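Local coordinates for protein fructose-2,6-bisphosphatase TIGAR B (Danio rerio, PDB 3E9D) that probably removes the 2-phosphate of fructose 2,6-bisphosphate by hydrolysis and also acts on fructose 1,6-bisphosphate, thereby restraining glycolysis, at residues F51-F55 and R142-H147. Numbering follows the deposited sequence.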
ATOM      1  N   PHE A  51       2.894 -12.165   8.871  1.00 19.82           N
ATOM      2  CA  PHE A  51       2.038 -10.994   8.940  1.00 19.41           C
ATOM      3  C   PHE A  51       1.084 -11.159  10.110  1.00 19.47           C
ATOM      4  O   PHE A  51       0.228 -12.024  10.087  1.00 19.17           O
ATOM      5  CB  PHE A  51       1.296 -10.796   7.617  1.00 19.50           C
ATOM      6  CG  PHE A  51       2.213 -10.611   6.438  1.00 18.73           C
ATOM      7  CD1 PHE A  51       3.010  -9.465   6.332  1.00 18.65           C
ATOM      8  CD2 PHE A  51       2.296 -11.586   5.438  1.00 19.82           C
ATOM      9  CE1 PHE A  51       3.862  -9.278   5.240  1.00 18.83           C
ATOM     10  CE2 PHE A  51       3.151 -11.418   4.328  1.00 18.33           C
ATOM     11  CZ  PHE A  51       3.934 -10.262   4.228  1.00 18.98           C
ATOM     12  N   THR A  52       1.279 -10.346  11.152  1.00 19.58           N
ATOM     13  CA  THR A  52       0.413 -10.351  12.339  1.00 19.07           C
ATOM     14  C   THR A  52      -0.922  -9.707  12.039  1.00 18.96           C
ATOM     15  O   THR A  52      -1.909  -9.938  12.732  1.00 19.05           O
ATOM     16  CB  THR A  52       1.076  -9.579  13.509  1.00 20.00           C
ATOM     17  OG1 THR A  52       1.461  -8.270  13.056  1.00 19.24           O
ATOM     18  CG2 THR A  52       2.334 -10.319  14.015  1.00 19.55           C
ATOM     19  N   ASN A  53      -0.971  -8.886  11.005  1.00 18.78           N
ATOM     20  CA  ASN A  53      -2.189  -8.160  10.688  1.00 18.56           C
ATOM     21  C   ASN A  53      -2.294  -8.006   9.192  1.00 18.77           C
ATOM     22  O   ASN A  53      -1.281  -7.794   8.529  1.00 18.25           O
ATOM     23  CB  ASN A  53      -2.138  -6.762  11.311  1.00 19.28           C
ATOM     24  CG  ASN A  53      -1.985  -6.801  12.821  1.00 19.51           C
ATOM     25  OD1 ASN A  53      -0.867  -6.876  13.345  1.00 21.03           O
ATOM     26  ND2 ASN A  53      -3.107  -6.780  13.524  1.00 21.29           N
ATOM     27  N   VAL A  54      -3.511  -8.111   8.657  1.00 18.45           N
ATOM     28  CA  VAL A  54      -3.711  -7.979   7.216  1.00 18.64           C
ATOM     29  C   VAL A  54      -4.938  -7.084   6.915  1.00 19.05           C
ATOM     30  O   VAL A  54      -6.036  -7.316   7.441  1.00 18.75           O
ATOM     31  CB  VAL A  54      -3.898  -9.342   6.521  1.00 18.48           C
ATOM     32  CG1 VAL A  54      -4.161  -9.141   5.014  1.00 19.05           C
ATOM     33  CG2 VAL A  54      -2.698 -10.260   6.733  1.00 18.12           C
ATOM     34  N   PHE A  55      -4.739  -6.101   6.043  1.00 18.88           N
ATOM     35  CA  PHE A  55      -5.766  -5.124   5.682  1.00 19.42           C
ATOM     36  C   PHE A  55      -5.878  -5.083   4.166  1.00 19.56           C
ATOM     37  O   PHE A  55      -4.862  -5.013   3.454  1.00 19.68           O
ATOM     38  CB  PHE A  55      -5.414  -3.739   6.236  1.00 19.33           C
ATOM     39  CG  PHE A  55      -5.119  -3.755   7.710  1.00 21.08           C
ATOM     40  CD1 PHE A  55      -6.155  -3.788   8.626  1.00 23.43           C
ATOM     41  CD2 PHE A  55      -3.806  -3.817   8.173  1.00 20.97           C
ATOM     42  CE1 PHE A  55      -5.897  -3.858   9.998  1.00 25.58           C
ATOM     43  CE2 PHE A  55      -3.531  -3.883   9.553  1.00 23.57           C
ATOM     44  CZ  PHE A  55      -4.581  -3.902  10.461  1.00 22.24           C
ATOM     45  N   ARG A 142      -5.349   0.306  16.063  1.00 21.06           N
ATOM     46  CA  ARG A 142      -5.482  -1.151  16.062  1.00 21.66           C
ATOM     47  C   ARG A 142      -4.170  -1.880  16.383  1.00 21.40           C
ATOM     48  O   ARG A 142      -4.183  -2.854  17.119  1.00 21.35           O
ATOM     49  CB  ARG A 142      -6.056  -1.657  14.726  1.00 21.88           C
ATOM     50  CG  ARG A 142      -6.354  -3.181  14.726  1.00 24.27           C
ATOM     51  CD  ARG A 142      -6.724  -3.689  13.339  1.00 26.30           C
ATOM     52  NE  ARG A 142      -7.997  -3.118  12.892  1.00 30.41           N
ATOM     53  CZ  ARG A 142      -9.191  -3.677  13.105  1.00 32.48           C
ATOM     54  NH1 ARG A 142      -9.289  -4.833  13.754  1.00 31.53           N
ATOM     55  NH2 ARG A 142     -10.288  -3.075  12.668  1.00 31.90           N
ATOM     56  N   MET A 143      -3.050  -1.426  15.816  1.00 21.31           N
ATOM     57  CA  MET A 143      -1.744  -2.053  16.086  1.00 21.33           C
ATOM     58  C   MET A 143      -1.372  -1.864  17.560  1.00 21.62           C
ATOM     59  O   MET A 143      -0.879  -2.789  18.217  1.00 20.74           O
ATOM     60  CB  MET A 143      -0.621  -1.491  15.187  1.00 20.52           C
ATOM     61  CG  MET A 143      -0.758  -1.775  13.660  1.00 21.68           C
ATOM     62  SD  MET A 143      -0.957  -3.543  13.221  1.00 23.71           S
ATOM     63  CE  MET A 143      -2.720  -3.578  13.048  1.00 29.89           C
ATOM     64  N   PHE A 144      -1.621  -0.664  18.071  1.00 22.01           N
ATOM     65  CA  PHE A 144      -1.291  -0.355  19.451  1.00 23.65           C
ATOM     66  C   PHE A 144      -2.122  -1.193  20.421  1.00 23.78           C
ATOM     67  O   PHE A 144      -1.578  -1.736  21.361  1.00 23.54           O
ATOM     68  CB  PHE A 144      -1.477   1.132  19.731  1.00 24.05           C
ATOM     69  CG  PHE A 144      -0.773   1.604  20.965  1.00 27.11           C
ATOM     70  CD1 PHE A 144       0.565   1.952  20.916  1.00 31.53           C
ATOM     71  CD2 PHE A 144      -1.452   1.702  22.167  1.00 30.31           C
ATOM     72  CE1 PHE A 144       1.218   2.397  22.058  1.00 34.53           C
ATOM     73  CE2 PHE A 144      -0.815   2.136  23.314  1.00 32.31           C
ATOM     74  CZ  PHE A 144       0.519   2.488  23.263  1.00 33.43           C
ATOM     75  N   GLU A 145      -3.429  -1.293  20.181  1.00 24.67           N
ATOM     76  CA  GLU A 145      -4.329  -2.078  21.039  1.00 26.60           C
ATOM     77  C   GLU A 145      -3.973  -3.558  21.057  1.00 26.58           C
ATOM     78  O   GLU A 145      -4.112  -4.218  22.074  1.00 26.17           O
ATOM     79  CB  GLU A 145      -5.758  -2.010  20.527  1.00 26.91           C
ATOM     80  CG  GLU A 145      -6.504  -0.762  20.846  1.00 31.97           C
ATOM     81  CD  GLU A 145      -7.728  -0.610  19.959  1.00 36.59           C
ATOM     82  OE1 GLU A 145      -7.949  -1.481  19.082  1.00 39.92           O
ATOM     83  OE2 GLU A 145      -8.457   0.392  20.116  1.00 40.07           O
ATOM     84  N   GLU A 146      -3.563  -4.087  19.911  1.00 26.64           N
ATOM     85  CA  GLU A 146      -3.261  -5.499  19.825  1.00 27.92           C
ATOM     86  C   GLU A 146      -1.845  -5.902  20.241  1.00 27.44           C
ATOM     87  O   GLU A 146      -1.613  -7.050  20.620  1.00 28.30           O
ATOM     88  CB  GLU A 146      -3.520  -5.998  18.412  1.00 28.27           C
ATOM     89  CG  GLU A 146      -3.011  -7.403  18.210  1.00 32.28           C
ATOM     90  CD  GLU A 146      -3.517  -8.043  16.930  1.00 37.06           C
ATOM     91  OE1 GLU A 146      -4.303  -7.387  16.183  1.00 37.42           O
ATOM     92  OE2 GLU A 146      -3.120  -9.210  16.694  1.00 38.21           O
ATOM     93  N   HIS A 147      -0.884  -4.995  20.151  1.00 26.70           N
ATOM     94  CA  HIS A 147       0.505  -5.424  20.343  1.00 26.38           C
ATOM     95  C   HIS A 147       1.197  -4.859  21.593  1.00 26.73           C
ATOM     96  O   HIS A 147       2.358  -4.486  21.560  1.00 26.10           O
ATOM     97  CB  HIS A 147       1.311  -5.197  19.064  1.00 25.28           C
ATOM     98  CG  HIS A 147       0.776  -5.948  17.890  1.00 25.19           C
ATOM     99  ND1 HIS A 147       0.950  -7.306  17.737  1.00 25.31           N
ATOM    100  CD2 HIS A 147       0.040  -5.539  16.827  1.00 23.63           C
ATOM    101  CE1 HIS A 147       0.358  -7.699  16.625  1.00 24.87           C
ATOM    102  NE2 HIS A 147      -0.197  -6.647  16.052  1.00 24.03           N
TER
HETATM  103  O   HOH W   1      -1.698 -11.018  15.268  1.00 45.32           O
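Asn53 and His147 meet because each carries its CG beside its own backbone N and anti to its carbonyl carbon (chi1 -59° and -60°), which sends amide and imidazole toward each other from opposite sides. His147 NE2 donates to Asn53 OD1 at 2.8 Å, in the carbonyl plane and on a lone pair, while the ring stands nearly upright to the amide, their planes 79° apart. Asn53 OD1 takes a second hydrogen bond, 2.7 Å from Thr52 OG1, whose hydroxyl lies tilted from that plane. The other branch of the amide, Asn53 ND2, gives a more bent bond to Glu146 OE1 (3.0 Å), reaching it from above the carboxylate. Bonded at both ends, the amide is held in one orientation: a flip would set its NH2 against the NE2 hydrogen of His147 and its oxygen against the Glu146 carboxylate. Replacing Asn53 by alanine is likely to deprive His147 NE2 of its acceptor and Glu146 OE1 of its amide donor, and to open a gap beside the Met143 thioether. Glu146 CG lies over the centre of one face of the His147 ring, and a water bridges Glu146 OE2 to Thr52 O, donating to both. Beside the polar group, the twice-bent Met143 chain brings CE to within 3.2 Å of Phe55 CZ, at the ring edge, and 3.3 Å from Asn53 ND2. Arg142 passes alongside, its CD 3.4 Å from Phe55 CE1 and also at the edge. The contact joins the start of parallel strand 53-56 to the C-terminal end of helix 125-146, which packs across the mixed sheet of this histidine phosphatase fold. Asn53 and Phe55 pair through their backbones with Leu179 of strand 177-182, Met143 and His147 also rest on Leu2 of strand 2-10, and Arg142 and Phe55 reach Ile82 of strand 81-83.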